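Local coordinates for beta-galactosidase/beta-glucuronidase (Faecalibacterium prausnitzii L2-6, PDB 6MVF), which binds flavin mononucleotide and, as a member of glycoside hydrolase family 2, probably hydrolyses beta-glucuronides, at residues A[75-80]-A[121-126]; A[398-403]-A[441-446]. One frame throughout, in Å; residues are numbered along the deposited sequence.

Interaction 1: A[75-80]-A[121-126]; sequences RTFKKP and ADITDL
Phe77 and Ile123 reach for one another from opposite directions between two facing beta-sheets, and a single methyl group makes the apolar contact. Followed from its CB, the Ile123 side chain first throws CG1 between the backbone N and the carbonyl carbon (chi1 66°), which turns the longer branch toward 75-80. CB, CG1 and the CG2 branch stay short of Phe77, and CD1 alone bridges the distance. Ile123 CD1 lies 3.6 Å from Phe77 CZ and 4.1 Å from Phe77 CE2, set obliquely at the far end of the ring. Both residues are buried.

Lys79 and Thr124, both partly exposed, make the second and more distant approach. Lys79 extends with CG anti to its backbone N (chi1 178°), then bends at its last torsion, leaving NZ 4.2 Å from Thr124 O, a long polar approach. No hydrogen bond joins the two segments. The turn through Ile123 is held by Asp122, whose OD1 accepts from Thr124 N at 3.1 Å, an Asx turn, while Asp122 OD2 forms a salt bridge with Arg88.

The contact lies within the sugar-binding domain of the family 2 fold, where two antiparallel sheets pack face to face as a beta-sandwich and Phe77 meets Ile123 in its interior. Phe77 belongs to strand 70-78, paired with strand 131-139, whose Asn132 and Leu134 touch its side chain. Ile123 directly follows strand 119-122 of the other sheet and rests on Val89 and Val91 of the adjacent strand 88-93; from the sheet of Phe77, Ala109 of strand 107-113 also touches it.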
ATOM      1  N   ARG A  75     -23.089  -7.663 -20.707  1.00 35.63           N
ATOM      2  CA  ARG A  75     -22.522  -6.359 -20.385  1.00 33.32           C
ATOM      3  C   ARG A  75     -22.006  -5.727 -21.668  1.00 36.28           C
ATOM      4  O   ARG A  75     -21.967  -6.360 -22.724  1.00 38.13           O
ATOM      5  CB  ARG A  75     -21.397  -6.465 -19.353  1.00 35.88           C
ATOM      6  CG  ARG A  75     -20.091  -6.997 -19.904  1.00 30.46           C
ATOM      7  CD  ARG A  75     -18.955  -6.636 -18.966  1.00 37.17           C
ATOM      8  NE  ARG A  75     -18.306  -5.401 -19.391  1.00 42.46           N
ATOM      9  CZ  ARG A  75     -17.390  -4.746 -18.688  1.00 38.05           C
ATOM     10  NH1 ARG A  75     -17.001  -5.186 -17.506  1.00 37.03           N
ATOM     11  NH2 ARG A  75     -16.864  -3.642 -19.175  1.00 32.04           N
ATOM     12  N   THR A  76     -21.588  -4.466 -21.556  1.00 45.00           N
ATOM     13  CA  THR A  76     -21.036  -3.701 -22.667  1.00 37.32           C
ATOM     14  C   THR A  76     -19.530  -3.525 -22.491  1.00 35.76           C
ATOM     15  O   THR A  76     -19.022  -3.524 -21.368  1.00 38.74           O
ATOM     16  CB  THR A  76     -21.759  -2.358 -22.765  1.00 39.57           C
ATOM     17  OG1 THR A  76     -23.096  -2.616 -23.194  1.00 40.60           O
ATOM     18  CG2 THR A  76     -21.086  -1.404 -23.761  1.00 43.06           C
ATOM     19  N   PHE A  77     -18.800  -3.440 -23.606  1.00 38.31           N
ATOM     20  CA  PHE A  77     -17.360  -3.210 -23.542  1.00 38.78           C
ATOM     21  C   PHE A  77     -16.911  -2.401 -24.752  1.00 39.13           C
ATOM     22  O   PHE A  77     -17.554  -2.420 -25.807  1.00 41.30           O
ATOM     23  CB  PHE A  77     -16.558  -4.526 -23.425  1.00 34.74           C
ATOM     24  CG  PHE A  77     -16.588  -5.408 -24.657  1.00 35.65           C
ATOM     25  CD1 PHE A  77     -17.604  -6.329 -24.857  1.00 34.51           C
ATOM     26  CD2 PHE A  77     -15.564  -5.356 -25.589  1.00 38.74           C
ATOM     27  CE1 PHE A  77     -17.605  -7.162 -25.978  1.00 32.68           C
ATOM     28  CE2 PHE A  77     -15.573  -6.194 -26.716  1.00 38.07           C
ATOM     29  CZ  PHE A  77     -16.586  -7.093 -26.899  1.00 26.88           C
ATOM     30  N   LYS A  78     -15.819  -1.662 -24.575  1.00 31.74           N
ATOM     31  CA  LYS A  78     -15.223  -0.912 -25.669  1.00 38.97           C
ATOM     32  C   LYS A  78     -14.197  -1.788 -26.360  1.00 39.04           C
ATOM     33  O   LYS A  78     -13.494  -2.565 -25.711  1.00 36.03           O
ATOM     34  CB  LYS A  78     -14.565   0.380 -25.178  1.00 33.39           C
ATOM     35  CG  LYS A  78     -15.528   1.323 -24.493  1.00 49.31           C
ATOM     36  CD  LYS A  78     -15.451   2.735 -25.076  1.00 65.49           C
ATOM     37  CE  LYS A  78     -16.830   3.401 -25.159  1.00 56.29           C
ATOM     38  NZ  LYS A  78     -17.581   3.306 -23.868  1.00 54.75           N
ATOM     39  N   LYS A  79     -14.140  -1.683 -27.675  1.00 41.28           N
ATOM     40  CA  LYS A  79     -13.198  -2.473 -28.447  1.00 37.98           C
ATOM     41  C   LYS A  79     -11.789  -1.982 -28.133  1.00 40.94           C
ATOM     42  O   LYS A  79     -11.520  -0.785 -28.280  1.00 46.03           O
ATOM     43  CB  LYS A  79     -13.521  -2.350 -29.938  1.00 38.60           C
ATOM     44  CG  LYS A  79     -12.587  -3.089 -30.890  1.00 43.02           C
ATOM     45  CD  LYS A  79     -12.556  -2.363 -32.233  1.00 48.69           C
ATOM     46  CE  LYS A  79     -11.490  -2.903 -33.181  1.00 54.41           C
ATOM     47  NZ  LYS A  79     -11.827  -4.253 -33.727  1.00 59.34           N
ATOM     48  N   PRO A  80     -10.887  -2.837 -27.655  1.00 41.00           N
ATOM     49  CA  PRO A  80      -9.503  -2.391 -27.448  1.00 37.14           C
ATOM     50  C   PRO A  80      -8.808  -2.102 -28.767  1.00 39.78           C
ATOM     51  O   PRO A  80      -9.108  -2.700 -29.805  1.00 47.21           O
ATOM     52  CB  PRO A  80      -8.845  -3.563 -26.714  1.00 38.12           C
ATOM     53  CG  PRO A  80      -9.750  -4.734 -26.926  1.00 42.96           C
ATOM     54  CD  PRO A  80     -11.131  -4.187 -27.118  1.00 38.77           C
ATOM     55  N   ALA A 121     -11.914 -17.169 -26.953  1.00 33.18           N
ATOM     56  CA  ALA A 121     -12.541 -17.002 -28.260  1.00 34.93           C
ATOM     57  C   ALA A 121     -12.005 -15.746 -28.941  1.00 37.42           C
ATOM     58  O   ALA A 121     -11.984 -14.670 -28.332  1.00 36.90           O
ATOM     59  CB  ALA A 121     -14.065 -16.926 -28.128  1.00 31.92           C
ATOM     60  N   ASP A 122     -11.563 -15.891 -30.193  1.00 32.69           N
ATOM     61  CA  ASP A 122     -11.121 -14.765 -31.019  1.00 30.32           C
ATOM     62  C   ASP A 122     -12.362 -14.009 -31.508  1.00 33.05           C
ATOM     63  O   ASP A 122     -13.036 -14.428 -32.443  1.00 31.51           O
ATOM     64  CB  ASP A 122     -10.257 -15.283 -32.166  1.00 29.68           C
ATOM     65  CG  ASP A 122      -9.698 -14.173 -33.065  1.00 37.09           C
ATOM     66  OD1 ASP A 122     -10.025 -12.983 -32.862  1.00 33.32           O
ATOM     67  OD2 ASP A 122      -8.912 -14.506 -33.991  1.00 36.72           O
ATOM     68  N   ILE A 123     -12.681 -12.886 -30.880  1.00 35.43           N
ATOM     69  CA  ILE A 123     -13.863 -12.123 -31.250  1.00 34.45           C
ATOM     70  C   ILE A 123     -13.501 -10.896 -32.081  1.00 34.72           C
ATOM     71  O   ILE A 123     -14.292  -9.962 -32.160  1.00 32.96           O
ATOM     72  CB  ILE A 123     -14.692 -11.725 -30.022  1.00 36.22           C
ATOM     73  CG1 ILE A 123     -13.904 -10.751 -29.152  1.00 33.93           C
ATOM     74  CG2 ILE A 123     -15.060 -12.957 -29.223  1.00 33.31           C
ATOM     75  CD1 ILE A 123     -14.766  -9.930 -28.246  1.00 28.92           C
ATOM     76  N   THR A 124     -12.318 -10.895 -32.706  1.00 38.65           N
ATOM     77  CA  THR A 124     -11.829  -9.744 -33.465  1.00 42.65           C
ATOM     78  C   THR A 124     -12.871  -9.251 -34.464  1.00 45.57           C
ATOM     79  O   THR A 124     -13.285  -8.081 -34.436  1.00 43.11           O
ATOM     80  CB  THR A 124     -10.534 -10.118 -34.210  1.00 39.65           C
ATOM     81  OG1 THR A 124      -9.548 -10.583 -33.283  1.00 36.09           O
ATOM     82  CG2 THR A 124      -9.981  -8.918 -34.987  1.00 29.30           C
ATOM     83  N   ASP A 125     -13.304 -10.150 -35.353  1.00 39.90           N
ATOM     84  CA  ASP A 125     -14.212  -9.848 -36.451  1.00 42.02           C
ATOM     85  C   ASP A 125     -15.662  -9.627 -36.009  1.00 45.02           C
ATOM     86  O   ASP A 125     -16.463  -9.150 -36.816  1.00 49.06           O
ATOM     87  CB  ASP A 125     -14.134 -10.972 -37.488  1.00 42.25           C
ATOM     88  CG  ASP A 125     -12.720 -11.138 -38.074  1.00 56.47           C
ATOM     89  OD1 ASP A 125     -12.055 -10.109 -38.376  1.00 46.31           O
ATOM     90  OD2 ASP A 125     -12.269 -12.301 -38.212  1.00 55.66           O
ATOM     91  N   LEU A 126     -16.024  -9.941 -34.768  1.00 36.05           N
ATOM     92  CA  LEU A 126     -17.335  -9.587 -34.246  1.00 35.96           C
ATOM     93  C   LEU A 126     -17.340  -8.231 -33.547  1.00 40.95           C
ATOM     94  O   LEU A 126     -18.368  -7.833 -32.992  1.00 40.78           O
ATOM     95  CB  LEU A 126     -17.826 -10.675 -33.292  1.00 33.80           C
ATOM     96  CG  LEU A 126     -17.459 -12.083 -33.784  1.00 36.99           C
ATOM     97  CD1 LEU A 126     -17.834 -13.166 -32.753  1.00 33.75           C
ATOM     98  CD2 LEU A 126     -18.085 -12.375 -35.140  1.00 31.13           C
TER

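Interaction 2: A[398-403]-A[441-446]; sequences NEILIG and GPMHRI
Met443 overlaps both Leu401 and Ile400, dividing its length between them: the near part of the chain meets the leucine and the terminal methyl meets the isoleucine. Met443 CG is 3.9 Å from Leu401 CD1 and also 3.9 Å from Leu401 CD2, so one methylene faces the fork of the leucine and touches both methyls. These two side chains run alongside each other in opposite directions. Beyond CG the methionine bends at both of its following torsions (chi2 -45°, chi3 -74°), and this curl carries Met443 CE to 3.7 Å from Ile400 CG2. The side chains of Ile400 and Met443 cross there at about a right angle. Only the short CG2 branch of the isoleucine takes part; CG1, anti to the backbone N (chi1 -157°), takes CD1 away from 441-446.

The contact is wholly apolar, with no hydrogen bond between the segments, and Met443 contributes the largest share of the surface. Met443 sits at the third position of a type I beta turn from Gly441 to His444, whose closing bond, His444 N to Gly441 O at 3.4 Å, is weak. On the other side, Ile402 N donates to Glu399 O at 3.1 Å, curling the backbone around Ile400 and Leu401.

Both segments are loops of the TIM barrel domain: 398-403 leads from strand 391-398 into helix 407-423; segment 441-446 lies between strands 428-433 and 450-453. Both loops follow neighbouring parallel strands at their C-terminal ends, the end at which TIM barrels carry their active sites. Helix 407-423 borders the contact, with His413 touching both Ile400 and Met443 and Leu409 touching Met443, while Ile431 and His433 of strand 428-433 also pack on the methionine.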
ATOM      1  N   ASN A 398     -12.759 -40.395  -9.635  1.00 32.68           N
ATOM      2  CA  ASN A 398     -13.080 -40.584  -8.219  1.00 33.34           C
ATOM      3  C   ASN A 398     -14.296 -41.494  -8.108  1.00 31.69           C
ATOM      4  O   ASN A 398     -15.369 -41.161  -8.622  1.00 33.15           O
ATOM      5  CB  ASN A 398     -13.362 -39.249  -7.515  1.00 31.10           C
ATOM      6  CG  ASN A 398     -13.753 -39.434  -6.056  1.00 37.10           C
ATOM      7  OD1 ASN A 398     -12.918 -39.815  -5.226  1.00 34.30           O
ATOM      8  ND2 ASN A 398     -15.023 -39.166  -5.731  1.00 33.47           N
ATOM      9  N   GLU A 399     -14.122 -42.645  -7.459  1.00 29.67           N
ATOM     10  CA  GLU A 399     -15.248 -43.501  -7.068  1.00 37.07           C
ATOM     11  C   GLU A 399     -16.132 -43.870  -8.258  1.00 34.11           C
ATOM     12  O   GLU A 399     -17.353 -43.982  -8.131  1.00 29.92           O
ATOM     13  CB  GLU A 399     -16.082 -42.832  -5.971  1.00 32.59           C
ATOM     14  CG  GLU A 399     -15.385 -42.732  -4.646  1.00 26.99           C
ATOM     15  CD  GLU A 399     -16.308 -42.214  -3.553  1.00 44.37           C
ATOM     16  OE1 GLU A 399     -17.409 -41.726  -3.902  1.00 47.59           O
ATOM     17  OE2 GLU A 399     -15.941 -42.292  -2.351  1.00 43.08           O
ATOM     18  N   ILE A 400     -15.508 -44.079  -9.423  1.00 29.76           N
ATOM     19  CA  ILE A 400     -16.258 -44.280 -10.658  1.00 36.60           C
ATOM     20  C   ILE A 400     -17.087 -45.580 -10.657  1.00 38.84           C
ATOM     21  O   ILE A 400     -18.004 -45.731 -11.478  1.00 37.07           O
ATOM     22  CB  ILE A 400     -15.289 -44.215 -11.865  1.00 31.65           C
ATOM     23  CG1 ILE A 400     -16.056 -43.854 -13.140  1.00 35.40           C
ATOM     24  CG2 ILE A 400     -14.513 -45.521 -12.034  1.00 29.17           C
ATOM     25  CD1 ILE A 400     -17.042 -42.690 -12.968  1.00 31.99           C
ATOM     26  N   LEU A 401     -16.822 -46.510  -9.736  1.00 33.49           N
ATOM     27  CA  LEU A 401     -17.596 -47.752  -9.684  1.00 35.68           C
ATOM     28  C   LEU A 401     -18.890 -47.636  -8.900  1.00 40.21           C
ATOM     29  O   LEU A 401     -19.588 -48.642  -8.759  1.00 43.51           O
ATOM     30  CB  LEU A 401     -16.786 -48.890  -9.064  1.00 34.43           C
ATOM     31  CG  LEU A 401     -15.519 -49.368  -9.758  1.00 31.21           C
ATOM     32  CD1 LEU A 401     -15.053 -50.645  -9.099  1.00 33.79           C
ATOM     33  CD2 LEU A 401     -15.747 -49.544 -11.230  1.00 29.80           C
ATOM     34  N   ILE A 402     -19.219 -46.467  -8.351  1.00 43.88           N
ATOM     35  CA  ILE A 402     -20.482 -46.351  -7.633  1.00 40.23           C
ATOM     36  C   ILE A 402     -21.642 -46.709  -8.552  1.00 39.14           C
ATOM     37  O   ILE A 402     -22.613 -47.346  -8.127  1.00 41.96           O
ATOM     38  CB  ILE A 402     -20.637 -44.944  -7.027  1.00 41.85           C
ATOM     39  CG1 ILE A 402     -19.923 -44.869  -5.677  1.00 39.99           C
ATOM     40  CG2 ILE A 402     -22.110 -44.575  -6.842  1.00 31.51           C
ATOM     41  CD1 ILE A 402     -19.721 -43.436  -5.191  1.00 31.38           C
ATOM     42  N   GLY A 403     -21.532 -46.357  -9.834  1.00 44.09           N
ATOM     43  CA  GLY A 403     -22.540 -46.598 -10.849  1.00 43.63           C
ATOM     44  C   GLY A 403     -22.425 -47.923 -11.569  1.00 45.86           C
ATOM     45  O   GLY A 403     -23.181 -48.176 -12.517  1.00 42.10           O
ATOM     46  N   GLY A 441      -8.925 -56.935  -9.854  1.00 38.91           N
ATOM     47  CA  GLY A 441      -9.787 -56.552 -10.937  1.00 32.72           C
ATOM     48  C   GLY A 441      -9.170 -55.493 -11.819  1.00 39.14           C
ATOM     49  O   GLY A 441      -8.060 -54.997 -11.581  1.00 32.53           O
ATOM     50  N   PRO A 442      -9.898 -55.127 -12.874  1.00 39.78           N
ATOM     51  CA  PRO A 442      -9.328 -54.253 -13.900  1.00 35.39           C
ATOM     52  C   PRO A 442      -9.199 -52.794 -13.486  1.00 42.48           C
ATOM     53  O   PRO A 442      -8.687 -52.002 -14.286  1.00 40.91           O
ATOM     54  CB  PRO A 442     -10.320 -54.410 -15.052  1.00 32.42           C
ATOM     55  CG  PRO A 442     -11.623 -54.641 -14.348  1.00 37.23           C
ATOM     56  CD  PRO A 442     -11.287 -55.516 -13.182  1.00 31.83           C
ATOM     57  N   MET A 443      -9.645 -52.396 -12.286  1.00 38.33           N
ATOM     58  CA  MET A 443      -9.449 -51.007 -11.872  1.00 34.94           C
ATOM     59  C   MET A 443      -8.071 -50.752 -11.261  1.00 36.65           C
ATOM     60  O   MET A 443      -7.688 -49.586 -11.098  1.00 40.26           O
ATOM     61  CB  MET A 443     -10.541 -50.569 -10.888  1.00 33.07           C
ATOM     62  CG  MET A 443     -11.947 -50.477 -11.505  1.00 35.99           C
ATOM     63  SD  MET A 443     -11.999 -49.662 -13.124  1.00 54.88           S
ATOM     64  CE  MET A 443     -11.756 -47.940 -12.646  1.00 36.54           C
ATOM     65  N   HIS A 444      -7.303 -51.786 -10.949  1.00 28.85           N
ATOM     66  CA  HIS A 444      -5.966 -51.601 -10.417  1.00 31.78           C
ATOM     67  C   HIS A 444      -4.906 -51.718 -11.511  1.00 37.11           C
ATOM     68  O   HIS A 444      -5.147 -52.240 -12.604  1.00 37.32           O
ATOM     69  CB  HIS A 444      -5.706 -52.606  -9.308  1.00 27.94           C
ATOM     70  CG  HIS A 444      -6.778 -52.615  -8.270  1.00 39.57           C
ATOM     71  ND1 HIS A 444      -6.952 -51.581  -7.375  1.00 35.80           N
ATOM     72  CD2 HIS A 444      -7.749 -53.521  -7.994  1.00 41.59           C
ATOM     73  CE1 HIS A 444      -7.972 -51.855  -6.583  1.00 36.46           C
ATOM     74  NE2 HIS A 444      -8.473 -53.026  -6.937  1.00 39.73           N
ATOM     75  N   ARG A 445      -3.722 -51.190 -11.207  1.00 31.94           N
ATOM     76  CA  ARG A 445      -2.563 -51.235 -12.089  1.00 38.39           C
ATOM     77  C   ARG A 445      -2.777 -50.481 -13.400  1.00 36.71           C
ATOM     78  O   ARG A 445      -1.984 -50.639 -14.338  1.00 41.91           O
ATOM     79  CB  ARG A 445      -2.137 -52.694 -12.354  1.00 38.56           C
ATOM     80  CG  ARG A 445      -2.085 -53.468 -11.054  1.00 34.65           C
ATOM     81  CD  ARG A 445      -1.453 -54.833 -11.100  1.00 30.63           C
ATOM     82  NE  ARG A 445      -1.090 -55.205  -9.730  1.00 36.52           N
ATOM     83  CZ  ARG A 445      -1.967 -55.626  -8.818  1.00 34.93           C
ATOM     84  NH1 ARG A 445      -3.244 -55.740  -9.155  1.00 27.72           N
ATOM     85  NH2 ARG A 445      -1.582 -55.922  -7.577  1.00 23.96           N
ATOM     86  N   ILE A 446      -3.816 -49.650 -13.492  1.00 32.88           N
ATOM     87  CA  ILE A 446      -3.949 -48.757 -14.639  1.00 34.18           C
ATOM     88  C   ILE A 446      -3.040 -47.544 -14.482  1.00 35.75           C
ATOM     89  O   ILE A 446      -2.306 -47.173 -15.406  1.00 30.64           O
ATOM     90  CB  ILE A 446      -5.414 -48.318 -14.828  1.00 38.47           C
ATOM     91  CG1 ILE A 446      -6.312 -49.491 -15.210  1.00 34.74           C
ATOM     92  CG2 ILE A 446      -5.505 -47.218 -15.885  1.00 34.00           C
ATOM     93  CD1 ILE A 446      -7.747 -49.073 -15.482  1.00 38.92           C
TER

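How the interactions relate
The two contacts belong to different domains of one chain and follow each other in sequence. Their centres are 45 Å apart and their nearest atoms about 29 Å, so they do not touch. Interaction 1 joins two sheets of the sugar-binding domain through a strand residue and the loop that follows a strand, whereas interaction 2 joins two loops following successive strands of the TIM barrel. Both lie away from the flavin mononucleotide pocket, which draws Asp174, Tyr177, Met184 and Phe202 from one part of the chain and Lys379, Ile383, Tyr386 and Leu423 from the barrel domain. Leu423 ends helix 407-423, which also borders interaction 2 through Leu409 and His413.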